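Local coordinates for glycosylation Associate Protein 1 (Streptococcus agalactiae serotype V, PDB 6OYC) that probably serves, as one member of the Gap123 complex, in glycosylation and accessory Sec secretion of adhesins, perhaps by binding sugar chains, at residues T34-K39 and N499-G504; Y146-D149 and F153-S156; I157-N162 and Y167-A172; F457-K462 and L491-D496. All coordinates share one frame; numbering follows the deposited sequence.

Contact 1. Residues T34-K39 and N499-G504; sequences TINQMK and NDYTGG
Asn36 and Lys39 of helix 33-43 meet Tyr501 near the end of helix 484-502, with the two backbones held well apart: the nearest pair, Lys39 CA and Thr502 CA, is 8.8 Å apart. Segment 34-39 is regular helix, whereas the chain at 499-504 is leaving one. Gly503 N still reaches Asn499 O at 2.8 Å, and Gly504 then turns to positive phi (92°) and becomes the N-cap position of the next helix, 505-512. From segment 499-504, Tyr501 alone touches the other helix. With CG anti to the backbone N (chi1 171°), its ring extends toward helix 33-43, and the phenol OH donates to Asn36 O at 2.9 Å, in the carbonyl plane and on a lone pair. The Asn36 amide lies obliquely against the ring, the planes 36° apart, with ND2 3.1 Å from Tyr501 CE2; ND2 spends its hydrogen bond on Phe303 O and makes none to the phenol. Lys39 adds its CB, 3.4 Å from Tyr501 OH, while NZ leads off to Asp67 O. Met40, Tyr43 and Thr305 also touch the tyrosine. This brings helix 484-502, the last but one of the chain, back against the N-terminal Rossmann-like half, consistent with a GT-B fold. A helix carbonyl thus accepts a hydrogen bond from a phenol in a buried setting, so the link pairs one directional bond with ring packing and needs no charge.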
# COMPACT_ATOMS: atom_id res chain seq x y z
N THR A 34 -2.11 -8.61 -4.95
CA THR A 34 -3.54 -8.86 -5.03
C THR A 34 -4.24 -7.78 -5.84
O THR A 34 -5.11 -8.08 -6.67
CB THR A 34 -4.15 -8.94 -3.63
OG1 THR A 34 -3.47 -9.95 -2.88
CG2 THR A 34 -5.65 -9.27 -3.71
N ILE A 35 -3.90 -6.51 -5.61
CA ILE A 35 -4.49 -5.42 -6.39
C ILE A 35 -4.18 -5.63 -7.87
O ILE A 35 -5.07 -5.57 -8.73
CB ILE A 35 -3.95 -4.05 -5.92
CG1 ILE A 35 -4.20 -3.83 -4.41
CG2 ILE A 35 -4.49 -2.93 -6.83
CD1 ILE A 35 -5.61 -3.53 -4.07
N ASN A 36 -2.91 -5.86 -8.17
CA ASN A 36 -2.51 -6.03 -9.56
C ASN A 36 -3.26 -7.18 -10.21
O ASN A 36 -3.75 -7.05 -11.34
CB ASN A 36 -0.99 -6.24 -9.60
CG ASN A 36 -0.53 -6.75 -10.92
OD1 ASN A 36 -0.57 -7.95 -11.19
ND2 ASN A 36 -0.11 -5.83 -11.79
N GLN A 37 -3.39 -8.31 -9.50
CA GLN A 37 -4.00 -9.49 -10.08
C GLN A 37 -5.51 -9.34 -10.21
O GLN A 37 -6.10 -9.81 -11.19
CB GLN A 37 -3.65 -10.73 -9.26
CG GLN A 37 -2.19 -11.13 -9.44
CD GLN A 37 -1.63 -11.93 -8.29
OE1 GLN A 37 -2.37 -12.55 -7.51
NE2 GLN A 37 -0.30 -11.95 -8.18
N MET A 38 -6.16 -8.72 -9.23
CA MET A 38 -7.61 -8.58 -9.37
C MET A 38 -7.98 -7.64 -10.50
O MET A 38 -9.00 -7.84 -11.16
CB MET A 38 -8.24 -8.10 -8.08
CG MET A 38 -9.76 -8.05 -8.20
SD MET A 38 -10.50 -8.42 -6.61
CE MET A 38 -9.08 -7.98 -5.61
N LYS A 39 -7.17 -6.60 -10.72
CA LYS A 39 -7.41 -5.68 -11.82
C LYS A 39 -7.36 -6.41 -13.16
O LYS A 39 -8.25 -6.23 -14.00
CB LYS A 39 -6.40 -4.53 -11.79
CG LYS A 39 -6.65 -3.46 -10.73
CD LYS A 39 -7.42 -2.25 -11.27
CE LYS A 39 -8.90 -2.57 -11.44
NZ LYS A 39 -9.80 -1.38 -11.47
N ASN A 499 0.39 -4.15 -22.26
CA ASN A 499 -0.76 -4.80 -22.88
C ASN A 499 -0.79 -6.31 -22.67
O ASN A 499 -1.86 -6.91 -22.74
CB ASN A 499 -0.82 -4.46 -24.36
CG ASN A 499 -0.99 -2.97 -24.60
OD1 ASN A 499 -1.32 -2.21 -23.67
ND2 ASN A 499 -0.77 -2.53 -25.83
N ASP A 500 0.35 -6.94 -22.37
CA ASP A 500 0.29 -8.33 -21.94
C ASP A 500 -0.58 -8.48 -20.70
O ASP A 500 -1.07 -9.58 -20.41
CB ASP A 500 1.69 -8.88 -21.67
CG ASP A 500 2.67 -8.57 -22.79
OD1 ASP A 500 3.88 -8.41 -22.50
OD2 ASP A 500 2.22 -8.47 -23.95
N TYR A 501 -0.80 -7.37 -19.99
CA TYR A 501 -1.53 -7.25 -18.74
C TYR A 501 -2.96 -6.75 -18.93
O TYR A 501 -3.87 -7.22 -18.26
CB TYR A 501 -0.74 -6.31 -17.81
CG TYR A 501 -1.42 -5.89 -16.54
CD1 TYR A 501 -2.16 -4.71 -16.47
CD2 TYR A 501 -1.30 -6.66 -15.39
CE1 TYR A 501 -2.77 -4.33 -15.29
CE2 TYR A 501 -1.91 -6.29 -14.21
CZ TYR A 501 -2.63 -5.12 -14.16
OH TYR A 501 -3.21 -4.76 -12.97
N THR A 502 -3.18 -5.78 -19.83
CA THR A 502 -4.55 -5.34 -20.11
C THR A 502 -5.27 -6.26 -21.09
O THR A 502 -6.50 -6.34 -21.06
CB THR A 502 -4.58 -3.92 -20.67
OG1 THR A 502 -3.44 -3.72 -21.52
CG2 THR A 502 -4.57 -2.91 -19.55
N GLY A 503 -4.53 -6.95 -21.95
CA GLY A 503 -5.10 -7.70 -23.04
C GLY A 503 -5.62 -9.07 -22.70
O GLY A 503 -6.26 -9.69 -23.55
N GLY A 504 -5.36 -9.56 -21.49
CA GLY A 504 -5.89 -10.82 -21.03
C GLY A 504 -5.01 -12.03 -21.28
O GLY A 504 -5.31 -13.11 -20.76

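Contact 2. Residues Y146-D149 and F153-S156; sequences YLFD and FLSS
Leu147 faces both Ser155 and Ser156, a classic beta bulge in the hairpin of strands 141-148 and 154-161. Leu147 O accepts from Ser155 N at 2.9 Å and from Ser156 N at 3.3 Å, and Leu147 N gives to Ser156 O. Beyond the bulge the register has shifted by one, and Asp149 N donates to Phe153 O at 3.1 Å. The irregularity sorts the side chains. Ser156 and Leu147 share a face, where Ser156 OG rests 3.5 Å from Leu147 CB; the hydroxyl itself is bonded to Tyr55. Phe148 and Leu154 diverge at their roots, yet Leu154 swings back, CG anti to the backbone N (chi1 -179°), and lodges CD1 between two rings. That methyl meets the edge of Tyr146 in plane, 3.7 Å from CD2, and sits over one face of Phe148, 4.2 Å from CE1. At the turn end, Phe153 takes the sterically costly chi1 of 64°, its CG between backbone N and carbonyl carbon, which folds the ring back over Asp149. Asp149 CB lies 3.5 Å from the centroid of the Phe153 ring in a CH-pi contact, with the carboxylate almost parallel to the ring, 17° between planes, and salt-bridged through OD1 to Arg151. Strand 131-138 flanks the hairpin through backbone bonds of Tyr146 and Phe148 to Ile134 and Thr132, while strand 164-171 joins on the other side through Ser155 and Leu171.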
# COMPACT_ATOMS: atom_id res chain seq x y z
N TYR A 146 -12.17 5.02 20.04
CA TYR A 146 -13.34 4.75 19.22
C TYR A 146 -12.89 4.53 17.78
O TYR A 146 -12.30 5.43 17.19
CB TYR A 146 -14.31 5.92 19.26
CG TYR A 146 -15.02 6.13 20.58
CD1 TYR A 146 -14.44 6.89 21.59
CD2 TYR A 146 -16.30 5.62 20.80
CE1 TYR A 146 -15.09 7.11 22.79
CE2 TYR A 146 -16.96 5.82 22.00
CZ TYR A 146 -16.36 6.56 22.99
OH TYR A 146 -17.01 6.78 24.18
N LEU A 147 -13.16 3.35 17.22
CA LEU A 147 -12.82 3.02 15.83
C LEU A 147 -14.08 3.09 14.99
O LEU A 147 -15.03 2.33 15.23
CB LEU A 147 -12.24 1.62 15.67
CG LEU A 147 -10.81 1.22 15.95
CD1 LEU A 147 -9.83 2.07 15.11
CD2 LEU A 147 -10.53 1.31 17.46
N PHE A 148 -14.08 3.96 13.99
CA PHE A 148 -15.24 4.13 13.14
C PHE A 148 -15.03 3.41 11.82
O PHE A 148 -13.94 3.48 11.24
CB PHE A 148 -15.52 5.62 12.90
CG PHE A 148 -15.90 6.35 14.16
CD1 PHE A 148 -17.24 6.41 14.55
CD2 PHE A 148 -14.93 6.95 14.96
CE1 PHE A 148 -17.61 7.07 15.71
CE2 PHE A 148 -15.30 7.61 16.13
CZ PHE A 148 -16.63 7.67 16.50
N ASP A 149 -16.05 2.68 11.39
CA ASP A 149 -16.13 2.11 10.05
C ASP A 149 -16.34 3.23 9.05
O ASP A 149 -16.98 4.25 9.35
CB ASP A 149 -17.31 1.12 9.99
CG ASP A 149 -17.25 0.17 8.78
OD1 ASP A 149 -17.64 0.60 7.67
OD2 ASP A 149 -16.82 -1.00 8.96
N PHE A 153 -20.55 4.07 11.09
CA PHE A 153 -21.04 3.58 12.37
C PHE A 153 -19.84 3.30 13.28
O PHE A 153 -18.70 3.20 12.81
CB PHE A 153 -21.91 2.32 12.21
CG PHE A 153 -21.17 1.13 11.66
CD1 PHE A 153 -20.48 0.26 12.50
CD2 PHE A 153 -21.16 0.87 10.29
CE1 PHE A 153 -19.79 -0.84 12.00
CE2 PHE A 153 -20.47 -0.23 9.78
CZ PHE A 153 -19.78 -1.09 10.64
N LEU A 154 -20.10 3.18 14.59
CA LEU A 154 -19.04 2.79 15.53
C LEU A 154 -18.77 1.29 15.41
O LEU A 154 -19.63 0.49 15.76
CB LEU A 154 -19.42 3.14 16.97
CG LEU A 154 -18.37 2.80 18.05
CD1 LEU A 154 -17.02 3.50 17.81
CD2 LEU A 154 -18.90 3.16 19.41
N SER A 155 -17.58 0.92 14.93
CA SER A 155 -17.20 -0.47 14.70
C SER A 155 -16.64 -1.15 15.94
O SER A 155 -16.96 -2.31 16.20
CB SER A 155 -16.18 -0.57 13.56
OG SER A 155 -15.85 -1.93 13.29
N SER A 156 -15.82 -0.45 16.73
CA SER A 156 -15.25 -1.08 17.91
C SER A 156 -14.72 -0.02 18.87
O SER A 156 -14.53 1.14 18.49
CB SER A 156 -14.15 -2.09 17.51
OG SER A 156 -12.95 -1.45 17.09
O HOH W 1 -16.15 -2.47 10.83

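Contact 3. Residues I157-N162 and Y167-A172; sequences ILYYDN and YQDYLA
Ile157, Leu158 and Tyr159 pair with Asp169, Gln168 and Tyr167 in an antiparallel hairpin of strands 154-161 and 164-171, within the large antiparallel sheet that accompanies the Rossmann-like halves. Ile157 and Asp169 form a hydrogen-bonded pair, with Asp169 N to Ile157 O at 2.9 Å. Leu158 and Gln168 are the non-hydrogen-bonded pair, and at Tyr159 and Tyr167 the bond from Tyr159 N to Tyr167 O (2.8 Å) is firm but its return is weak. One face carries the two tyrosines. Tyr167 has CG between its backbone N and carbonyl carbon (chi1 54°), which leans the ring over Tyr159: CB of Tyr159 makes a CH-pi contact 4.2 Å from the Tyr167 centroid, and Tyr159 CD1 nears Tyr167 CE1 at 3.3 Å, the planes inclined by 33°. Ile157 CG2 lies over the opposite face of the Tyr159 ring from Tyr167 OH. A water links Tyr159 OH (2.6 Å) to Asp169 OD2 (2.7 Å), donating to the carboxylate. On the other face the Gln168 amide rests against Leu158, OE1 3.5 Å from CD1, and is fixed by Arg13 at OE1 and by Tyr16 at NE2. Arg180 and Arg177 bind the two Asp169 oxygens, and Arg180 also makes a cation-pi contact with Tyr167. The carboxylate is therefore probably held ionised, its charge shared between two guanidinium groups and a water beside the tyrosine pair.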
# COMPACT_ATOMS: atom_id res chain seq x y z
N ILE A 157 -14.49 -0.43 20.12
CA ILE A 157 -13.86 0.41 21.14
C ILE A 157 -12.71 -0.36 21.74
O ILE A 157 -12.88 -1.50 22.19
CB ILE A 157 -14.82 0.82 22.27
CG1 ILE A 157 -16.06 1.52 21.74
CG2 ILE A 157 -14.12 1.72 23.26
CD1 ILE A 157 -17.13 1.62 22.81
N LEU A 158 -11.54 0.26 21.78
CA LEU A 158 -10.34 -0.32 22.38
C LEU A 158 -10.16 0.32 23.75
O LEU A 158 -9.92 1.53 23.84
CB LEU A 158 -9.13 -0.09 21.47
CG LEU A 158 -7.96 -1.08 21.61
CD1 LEU A 158 -6.93 -0.96 20.48
CD2 LEU A 158 -7.29 -0.93 22.98
N TYR A 159 -10.27 -0.47 24.81
CA TYR A 159 -10.15 0.06 26.17
C TYR A 159 -8.74 -0.10 26.69
O TYR A 159 -8.05 -1.08 26.39
CB TYR A 159 -11.12 -0.64 27.13
CG TYR A 159 -12.57 -0.32 26.86
CD1 TYR A 159 -13.28 -1.06 25.94
CD2 TYR A 159 -13.21 0.74 27.51
CE1 TYR A 159 -14.60 -0.78 25.68
CE2 TYR A 159 -14.54 1.03 27.26
CZ TYR A 159 -15.23 0.27 26.34
OH TYR A 159 -16.54 0.52 26.06
N TYR A 160 -8.32 0.85 27.52
CA TYR A 160 -6.99 0.87 28.10
C TYR A 160 -7.09 0.86 29.61
O TYR A 160 -8.07 1.33 30.19
CB TYR A 160 -6.20 2.13 27.66
CG TYR A 160 -5.97 2.23 26.18
CD1 TYR A 160 -6.93 2.78 25.34
CD2 TYR A 160 -4.78 1.79 25.62
CE1 TYR A 160 -6.71 2.87 23.96
CE2 TYR A 160 -4.56 1.87 24.24
CZ TYR A 160 -5.52 2.42 23.42
OH TYR A 160 -5.29 2.51 22.07
N ASP A 161 -6.06 0.33 30.27
CA ASP A 161 -5.87 0.59 31.69
C ASP A 161 -4.40 0.93 31.90
O ASP A 161 -3.64 1.13 30.95
CB ASP A 161 -6.36 -0.59 32.55
CG ASP A 161 -5.82 -1.93 32.10
OD1 ASP A 161 -4.74 -1.97 31.48
OD2 ASP A 161 -6.48 -2.95 32.38
N ASN A 162 -4.01 1.08 33.16
CA ASN A 162 -2.59 1.13 33.50
C ASN A 162 -2.01 -0.25 33.21
O ASN A 162 -2.46 -1.25 33.77
CB ASN A 162 -2.37 1.52 34.95
CG ASN A 162 -3.29 2.64 35.40
OD1 ASN A 162 -3.54 3.59 34.65
ND2 ASN A 162 -3.81 2.53 36.62
N TYR A 167 -8.53 -4.53 26.26
CA TYR A 167 -9.36 -5.37 25.40
C TYR A 167 -10.12 -4.49 24.41
O TYR A 167 -10.24 -3.27 24.58
CB TYR A 167 -10.35 -6.21 26.21
CG TYR A 167 -11.21 -5.38 27.14
CD1 TYR A 167 -12.37 -4.75 26.70
CD2 TYR A 167 -10.85 -5.21 28.47
CE1 TYR A 167 -13.13 -3.99 27.54
CE2 TYR A 167 -11.62 -4.43 29.32
CZ TYR A 167 -12.75 -3.83 28.85
OH TYR A 167 -13.51 -3.07 29.71
N GLN A 168 -10.69 -5.14 23.39
CA GLN A 168 -11.39 -4.47 22.31
C GLN A 168 -12.78 -5.07 22.17
O GLN A 168 -12.93 -6.28 21.99
CB GLN A 168 -10.62 -4.61 20.99
CG GLN A 168 -11.12 -3.66 19.91
CD GLN A 168 -9.97 -3.03 19.11
OE1 GLN A 168 -8.84 -3.51 19.15
NE2 GLN A 168 -10.28 -1.95 18.39
N ASP A 169 -13.81 -4.21 22.24
CA ASP A 169 -15.19 -4.63 22.03
C ASP A 169 -15.59 -4.34 20.59
O ASP A 169 -15.55 -3.19 20.15
CB ASP A 169 -16.12 -3.91 23.01
CG ASP A 169 -15.94 -4.40 24.42
OD1 ASP A 169 -15.13 -5.34 24.60
OD2 ASP A 169 -16.61 -3.87 25.35
N TYR A 170 -15.98 -5.38 19.85
CA TYR A 170 -16.43 -5.22 18.47
C TYR A 170 -17.94 -5.17 18.45
O TYR A 170 -18.60 -6.03 19.04
CB TYR A 170 -15.94 -6.34 17.57
CG TYR A 170 -14.45 -6.50 17.41
CD1 TYR A 170 -13.67 -7.04 18.44
CD2 TYR A 170 -13.81 -6.16 16.21
CE1 TYR A 170 -12.29 -7.22 18.28
CE2 TYR A 170 -12.43 -6.33 16.04
CZ TYR A 170 -11.68 -6.86 17.08
OH TYR A 170 -10.33 -7.06 16.93
N LEU A 171 -18.49 -4.20 17.73
CA LEU A 171 -19.90 -3.86 17.82
C LEU A 171 -20.60 -4.12 16.50
O LEU A 171 -19.98 -4.13 15.43
CB LEU A 171 -20.09 -2.39 18.23
CG LEU A 171 -19.34 -1.89 19.48
CD1 LEU A 171 -19.67 -0.44 19.84
CD2 LEU A 171 -19.62 -2.78 20.68
N ALA A 172 -21.92 -4.35 16.59
CA ALA A 172 -22.83 -4.25 15.46
C ALA A 172 -23.28 -2.79 15.30
O ALA A 172 -23.10 -1.98 16.21
CB ALA A 172 -24.04 -5.17 15.67
O HOH W 2 -17.92 -1.51 25.30

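Contact 4. Residues F457-K462 and L491-D496; sequences FVEHRK and LIYSID
Tyr493 of helix 484-502 is the residue that reaches Glu459 and Lys462, in the loop between strands 449-451 and 464-466. That loop folds into a type II beta turn at 459-462, with Lys462 N bonded to Glu459 O at 3.0 Å and Arg461 at positive phi. Along the helix, Leu491 comes first and points away from the loop; its carbonyl O receives Ile495 N at 2.9 Å, and both side chains pack on Leu309. Two residues on, Tyr493 points at the turn: CG is anti to the backbone N (chi1 168°), which sends the ring outward from the helix. Its OH donates to Glu459 OE2 at 2.8 Å. The oxygen lies at the ring edge and in its plane, also 3.1 Å from Tyr493 CE2, whereas the carboxylate plane is turned 69° from the ring. The phenol meets OE2 on the anti side, 16° out of the carboxylate plane. Lys462 contributes only its CB, 4.1 Å from Tyr493 CD2, before its chain leads off. Next, Ser494 turns its OG back to Ser490 O within the helix. Lys497, one turn after Tyr493, makes a cation-pi contact with the tyrosine ring, and Arg489 gives the same helix a second tie to the turn, at Arg461 O. At this surface the phenol probably favours a charged Glu459, and between the two segments one phenol-carboxylate hydrogen bond does most of the holding, with little apolar support.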
# COMPACT_ATOMS: atom_id res chain seq x y z
N PHE A 457 13.25 -3.88 -13.44
CA PHE A 457 12.30 -2.91 -13.96
C PHE A 457 12.80 -2.15 -15.17
O PHE A 457 11.98 -1.61 -15.93
CB PHE A 457 11.93 -1.89 -12.88
CG PHE A 457 11.06 -2.45 -11.82
CD1 PHE A 457 9.67 -2.42 -11.95
CD2 PHE A 457 11.61 -3.07 -10.70
CE1 PHE A 457 8.86 -2.95 -10.98
CE2 PHE A 457 10.81 -3.61 -9.73
CZ PHE A 457 9.43 -3.55 -9.87
N VAL A 458 14.11 -2.04 -15.35
CA VAL A 458 14.69 -1.16 -16.35
C VAL A 458 15.58 -1.99 -17.26
O VAL A 458 16.43 -2.75 -16.77
CB VAL A 458 15.49 -0.01 -15.71
CG1 VAL A 458 16.32 0.71 -16.77
CG2 VAL A 458 14.56 0.95 -14.98
N GLU A 459 15.37 -1.86 -18.56
CA GLU A 459 16.34 -2.31 -19.56
C GLU A 459 17.12 -1.09 -20.02
O GLU A 459 16.53 -0.12 -20.50
CB GLU A 459 15.65 -3.01 -20.73
CG GLU A 459 15.18 -4.43 -20.43
CD GLU A 459 14.67 -5.15 -21.67
OE1 GLU A 459 15.51 -5.54 -22.51
OE2 GLU A 459 13.44 -5.31 -21.81
N HIS A 460 18.44 -1.13 -19.84
CA HIS A 460 19.31 -0.02 -20.20
C HIS A 460 19.04 0.46 -21.62
O HIS A 460 18.89 -0.35 -22.54
CB HIS A 460 20.77 -0.46 -20.06
CG HIS A 460 21.77 0.63 -20.28
ND1 HIS A 460 21.76 1.81 -19.56
CD2 HIS A 460 22.82 0.72 -21.13
CE1 HIS A 460 22.77 2.57 -19.96
NE2 HIS A 460 23.42 1.93 -20.91
N ARG A 461 18.94 1.78 -21.78
CA ARG A 461 18.75 2.46 -23.07
C ARG A 461 17.48 2.04 -23.79
O ARG A 461 17.31 2.30 -24.98
CB ARG A 461 19.97 2.27 -23.99
CG ARG A 461 21.25 2.97 -23.51
CD ARG A 461 22.46 2.57 -24.36
NE ARG A 461 22.39 3.17 -25.69
CZ ARG A 461 23.13 4.21 -26.07
NH1 ARG A 461 23.99 4.76 -25.22
NH2 ARG A 461 23.00 4.69 -27.30
N LYS A 462 16.55 1.39 -23.09
CA LYS A 462 15.25 1.07 -23.66
C LYS A 462 14.13 1.80 -22.94
O LYS A 462 13.28 2.43 -23.60
CB LYS A 462 15.00 -0.45 -23.59
CG LYS A 462 15.88 -1.28 -24.51
CD LYS A 462 15.28 -2.66 -24.73
CE LYS A 462 16.23 -3.54 -25.53
NZ LYS A 462 16.73 -2.83 -26.75
N LEU A 491 8.37 5.15 -23.85
CA LEU A 491 6.91 5.09 -23.83
C LEU A 491 6.40 3.89 -24.62
O LEU A 491 5.53 3.15 -24.16
CB LEU A 491 6.33 6.39 -24.38
CG LEU A 491 4.81 6.60 -24.36
CD1 LEU A 491 4.12 6.02 -23.09
CD2 LEU A 491 4.54 8.08 -24.49
N ILE A 492 6.95 3.68 -25.81
CA ILE A 492 6.51 2.57 -26.66
C ILE A 492 6.85 1.24 -26.01
O ILE A 492 6.08 0.27 -26.11
CB ILE A 492 7.14 2.70 -28.06
CG1 ILE A 492 6.46 3.81 -28.85
CG2 ILE A 492 7.12 1.36 -28.79
CD1 ILE A 492 7.36 4.45 -29.89
N TYR A 493 8.00 1.17 -25.35
CA TYR A 493 8.38 -0.05 -24.67
C TYR A 493 7.39 -0.36 -23.55
O TYR A 493 6.99 -1.51 -23.38
CB TYR A 493 9.80 0.09 -24.12
CG TYR A 493 10.26 -0.96 -23.14
CD1 TYR A 493 9.82 -0.96 -21.82
CD2 TYR A 493 11.20 -1.92 -23.52
CE1 TYR A 493 10.26 -1.91 -20.91
CE2 TYR A 493 11.66 -2.87 -22.61
CZ TYR A 493 11.18 -2.86 -21.31
OH TYR A 493 11.62 -3.80 -20.39
N SER A 494 6.99 0.66 -22.80
CA SER A 494 6.05 0.43 -21.71
C SER A 494 4.69 0.01 -22.25
O SER A 494 4.08 -0.94 -21.74
CB SER A 494 5.94 1.69 -20.85
OG SER A 494 7.23 2.04 -20.36
N ILE A 495 4.22 0.68 -23.31
CA ILE A 495 2.86 0.45 -23.81
C ILE A 495 2.65 -1.01 -24.19
O ILE A 495 1.59 -1.58 -23.93
CB ILE A 495 2.58 1.38 -25.00
CG1 ILE A 495 2.28 2.78 -24.49
CG2 ILE A 495 1.43 0.86 -25.81
CD1 ILE A 495 2.30 3.85 -25.56
N ASP A 496 3.68 -1.64 -24.78
CA ASP A 496 3.54 -3.02 -25.20
C ASP A 496 3.60 -3.98 -24.02
O ASP A 496 2.79 -4.90 -23.92
CB ASP A 496 4.60 -3.37 -26.25
CG ASP A 496 4.56 -2.45 -27.44
OD1 ASP A 496 5.61 -2.16 -28.05
OD2 ASP A 496 3.42 -2.06 -27.79

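Overall arrangement
Contacts 1 and 4 both use helix 484-502, their centres 18 Å apart, and each depends on one outstretched tyrosine. In contact 1 the phenol is buried and bonds a backbone carbonyl, tying the helix to the N-terminal half; in contact 4 it meets a carboxylate at the surface, near the second parallel sheet. Contacts 2 and 3 are instead successive hairpins of the antiparallel sheet sharing strand 154-161; they join through Ser155 O and Leu171 N (2.9 Å) and through Ser156 OG and Gln168 NE2 (3.0 Å). Contact 2 is buried and bulged, while contact 3 is regular, partly buried and richer in charge. Contacts 3 and 4 lie farthest apart, centres about 51 Å away.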